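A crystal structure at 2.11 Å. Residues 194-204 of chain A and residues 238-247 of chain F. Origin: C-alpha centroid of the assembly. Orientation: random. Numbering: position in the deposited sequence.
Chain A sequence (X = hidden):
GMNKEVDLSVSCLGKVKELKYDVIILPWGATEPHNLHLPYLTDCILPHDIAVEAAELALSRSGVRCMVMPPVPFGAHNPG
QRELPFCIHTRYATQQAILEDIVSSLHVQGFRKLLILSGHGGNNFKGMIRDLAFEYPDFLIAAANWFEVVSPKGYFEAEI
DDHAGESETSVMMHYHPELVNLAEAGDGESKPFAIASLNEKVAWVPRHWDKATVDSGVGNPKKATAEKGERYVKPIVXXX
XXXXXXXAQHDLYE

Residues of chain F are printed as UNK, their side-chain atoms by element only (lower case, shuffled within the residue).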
# COMPACT_ATOMS: atom_id res chain seq x y z
N ALA A 194 8.36 24.77 25.19
CA ALA A 194 7.67 25.87 25.87
C ALA A 194 6.35 25.43 26.54
O ALA A 194 5.73 26.23 27.22
CB ALA A 194 7.38 27.05 24.86
N ILE A 195 5.94 24.17 26.31
CA ILE A 195 4.79 23.53 26.96
C ILE A 195 5.32 22.66 28.11
O ILE A 195 5.89 21.59 27.89
CB ILE A 195 3.96 22.71 25.92
CG1 ILE A 195 3.48 23.65 24.78
CG2 ILE A 195 2.77 22.01 26.58
CD1 ILE A 195 2.89 22.95 23.54
N ALA A 196 5.13 23.12 29.35
CA ALA A 196 5.76 22.53 30.51
C ALA A 196 5.40 21.07 30.66
O ALA A 196 6.28 20.24 30.94
CB ALA A 196 5.37 23.31 31.78
N SER A 197 4.10 20.75 30.47
CA SER A 197 3.60 19.37 30.61
C SER A 197 4.31 18.34 29.71
O SER A 197 4.46 17.14 30.08
CB SER A 197 2.09 19.33 30.39
OG SER A 197 1.41 20.17 31.33
N LEU A 198 4.77 18.82 28.55
CA LEU A 198 5.58 17.99 27.64
C LEU A 198 6.99 17.74 28.17
O LEU A 198 7.53 16.67 27.96
CB LEU A 198 5.63 18.59 26.22
CG LEU A 198 4.28 18.82 25.50
CD1 LEU A 198 4.49 19.45 24.14
CD2 LEU A 198 3.45 17.56 25.37
N ASN A 199 7.61 18.71 28.86
CA ASN A 199 8.94 18.48 29.46
C ASN A 199 8.83 17.57 30.65
O ASN A 199 9.76 16.80 30.98
CB ASN A 199 9.62 19.78 29.86
CG ASN A 199 9.91 20.65 28.68
OD1 ASN A 199 10.41 20.17 27.68
ND2 ASN A 199 9.57 21.95 28.78
N GLU A 200 7.67 17.65 31.30
CA GLU A 200 7.35 16.79 32.44
C GLU A 200 6.94 15.42 31.96
O GLU A 200 6.86 14.49 32.78
CB GLU A 200 6.20 17.39 33.28
CG GLU A 200 6.55 18.75 33.95
CD GLU A 200 5.33 19.70 34.10
OE1 GLU A 200 4.16 19.22 34.20
OE2 GLU A 200 5.56 20.95 34.12
N LYS A 201 6.65 15.29 30.67
CA LYS A 201 6.33 14.00 30.02
C LYS A 201 4.96 13.45 30.40
O LYS A 201 4.80 12.22 30.53
CB LYS A 201 7.42 12.96 30.29
CG LYS A 201 8.79 13.40 29.83
CD LYS A 201 9.84 12.34 30.05
CE LYS A 201 11.21 12.86 29.61
NZ LYS A 201 12.22 11.76 29.38
N VAL A 202 4.00 14.36 30.59
CA VAL A 202 2.58 14.04 30.69
C VAL A 202 2.14 13.41 29.36
O VAL A 202 1.38 12.45 29.32
CB VAL A 202 1.76 15.35 31.05
CG1 VAL A 202 0.23 15.11 31.06
CG2 VAL A 202 2.25 15.96 32.42
N ALA A 203 2.63 13.98 28.27
CA ALA A 203 2.40 13.47 26.93
C ALA A 203 3.74 13.52 26.17
O ALA A 203 4.68 14.20 26.60
CB ALA A 203 1.37 14.34 26.23
N TRP A 204 3.80 12.82 25.03
CA TRP A 204 4.98 12.79 24.15
C TRP A 204 4.75 13.52 22.83
O TRP A 204 3.74 13.27 22.14
CB TRP A 204 5.40 11.33 23.89
CG TRP A 204 6.64 11.17 23.06
CD1 TRP A 204 7.93 11.03 23.51
CD2 TRP A 204 6.71 11.09 21.62
NE1 TRP A 204 8.80 10.90 22.44
CE2 TRP A 204 8.08 10.93 21.28
CE3 TRP A 204 5.76 11.13 20.60
CZ2 TRP A 204 8.51 10.80 19.94
CZ3 TRP A 204 6.20 11.02 19.26
CH2 TRP A 204 7.55 10.87 18.95
N UNK F 238 -6.42 16.46 36.50
CA UNK F 238 -5.84 17.78 36.73
C UNK F 238 -4.57 18.02 35.89
O UNK F 238 -4.37 19.11 35.31
c UNK F 238 -3.96 19.93 38.22
c UNK F 238 -5.56 17.95 38.26
o UNK F 238 -2.98 19.15 38.30
o UNK F 238 -3.87 21.09 37.76
c UNK F 238 -5.31 19.41 38.67
N UNK F 239 -3.70 17.01 35.82
CA UNK F 239 -2.53 17.10 34.93
C UNK F 239 -2.90 17.22 33.45
O UNK F 239 -2.27 17.97 32.72
c UNK F 239 1.35 14.74 37.28
n UNK F 239 1.68 16.01 37.99
c UNK F 239 -1.60 15.90 35.09
c UNK F 239 0.55 14.97 35.99
c UNK F 239 -0.57 16.02 36.20
N UNK F 240 -3.90 16.46 33.00
CA UNK F 240 -4.32 16.53 31.61
C UNK F 240 -4.92 17.90 31.29
O UNK F 240 -4.58 18.52 30.29
c UNK F 240 -4.60 14.01 31.07
c UNK F 240 -5.56 12.80 31.07
c UNK F 240 -3.70 13.98 29.77
c UNK F 240 -5.29 15.37 31.26
N UNK F 241 -5.77 18.41 32.19
CA UNK F 241 -6.31 19.75 32.06
C UNK F 241 -5.19 20.79 31.87
O UNK F 241 -5.28 21.67 31.02
c UNK F 241 -7.16 20.10 33.30
N UNK F 242 -4.16 20.69 32.70
CA UNK F 242 -2.98 21.54 32.56
C UNK F 242 -2.27 21.46 31.20
O UNK F 242 -1.88 22.49 30.62
N UNK F 243 -2.12 20.25 30.69
CA UNK F 243 -1.56 20.03 29.36
C UNK F 243 -2.44 20.61 28.27
O UNK F 243 -1.93 21.23 27.32
c UNK F 243 -1.35 18.53 29.10
c UNK F 243 -1.23 16.58 27.51
c UNK F 243 -1.01 18.10 27.66
c UNK F 243 0.38 18.43 27.34
N UNK F 244 -3.75 20.39 28.37
CA UNK F 244 -4.68 21.02 27.41
C UNK F 244 -4.48 22.54 27.41
O UNK F 244 -4.39 23.15 26.37
c UNK F 244 -6.07 16.93 27.44
c UNK F 244 -6.56 19.27 27.73
c UNK F 244 -7.86 18.92 28.05
c UNK F 244 -8.26 17.60 28.06
c UNK F 244 -5.67 18.26 27.40
c UNK F 244 -7.36 16.60 27.77
c UNK F 244 -6.17 20.73 27.72
N UNK F 245 -4.45 23.15 28.59
CA UNK F 245 -4.33 24.63 28.66
C UNK F 245 -3.03 25.14 28.04
O UNK F 245 -3.05 26.10 27.29
c UNK F 245 -4.40 25.14 30.10
c UNK F 245 -5.75 24.83 32.26
o UNK F 245 -4.61 24.69 32.77
o UNK F 245 -6.82 24.78 32.92
c UNK F 245 -5.80 25.08 30.75
N UNK F 246 -1.92 24.51 28.38
CA UNK F 246 -0.61 24.93 27.86
C UNK F 246 -0.48 24.66 26.37
O UNK F 246 0.12 25.45 25.65
c UNK F 246 1.36 23.44 30.80
o UNK F 246 1.65 23.61 32.01
c UNK F 246 0.52 24.23 28.58
c UNK F 246 0.60 24.53 30.05
o UNK F 246 1.67 22.40 30.16
N UNK F 247 -1.03 23.55 25.88
CA UNK F 247 -1.10 23.32 24.43
C UNK F 247 -1.85 24.42 23.71
O UNK F 247 -1.40 24.87 22.65
se UNK F 247 -1.71 19.10 23.94
c UNK F 247 -0.82 20.80 24.34
c UNK F 247 -1.68 19.24 21.95
c UNK F 247 -1.74 21.98 24.09
O HOH W 1 -0.04 19.26 33.56
O HOH W 2 2.59 21.96 33.80
O HOH W 3 2.25 18.32 35.48

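Chain F runs as one unbroken helix beside a short helix and loop of chain A. Position 238 carries three carbons, the third bearing two oxygens, and stays out of reach of chain A: it is Glu F238, with one carboxylate oxygen hydrogen-bonded elsewhere in the structure. At 239, four carbons in a row end in nitrogen. The CA-to-CB bond points toward chain A, and the third carbon lies 4.1 Å from Val A202 CG2. This is Lys F239, whose aliphatic length packs against valine while NZ makes a weak 3.5 Å hydrogen bond to water 3, itself a donor to Glu A200 OE1 at 2.5 Å.

Position 240 has four carbons forked at the second; the CA-to-CB bond runs sideways, yet one branch end comes within 4.3 Å of Val A202 CG1. This is Leu F240, an apolar fork against valine. A single carbon at 241, buried and without contact to chain A, gives Ala F241, a small apolar methyl suited to burial. Position 242 has no side-chain atoms. An ideal CB there would point toward chain A, 4.2 Å from Ser A197 OG, so the bare backbone of Gly F242 faces the serine.

Four carbons forked at the second recur at 243, among apolar groups on chain A. Leu F243 reaches Leu A198 CD2 at 3.8 Å with CD1, and Ala A203 CB at 3.7 Å and Val A202 CG1 at 4.1 Å with CD2; a branched, uncharged side chain suits this buried pocket.

At 244 one carbon leads to a ring of six; the CA-to-CB bond points away from chain A and the side chain makes no contact with it: Phe F244, a nonpolar ring in a buried place. Position 245 has three carbons and a terminal pair of oxygens, out of reach of chain A; Glu F245 is buried, but both oxygens are hydrogen-bonded elsewhere in the structure.

The same atoms recur at 246, where the CA-to-CB bond points toward chain A and one oxygen lies close to Ser A197. Glu F246 OE1 accepts from Ser A197 N at 3.0 Å and from Ser A197 OG at 2.5 Å, while its CB packs 3.7 Å from Ile A195 CG2. Position 247 holds two carbons, a selenium and a last carbon, unbranched, and its second carbon lies 4.4 Å from Ile A195 CD1: selenomethionine, Met F247, apolar against isoleucine.

The contact thus joins apolar packing to a polar clasp. Leu F243 fills the space among Ile A195, Leu A198, Val A202 and Ala A203, while one carboxylate oxygen of Glu F246 receives both donors of Ser A197. Water 1 extends the link, donating to Ser A197 OG at 2.8 Å and to Lys F239 O at 2.7 Å.

Chain F, residues 238-247: EKLAGLFEEM
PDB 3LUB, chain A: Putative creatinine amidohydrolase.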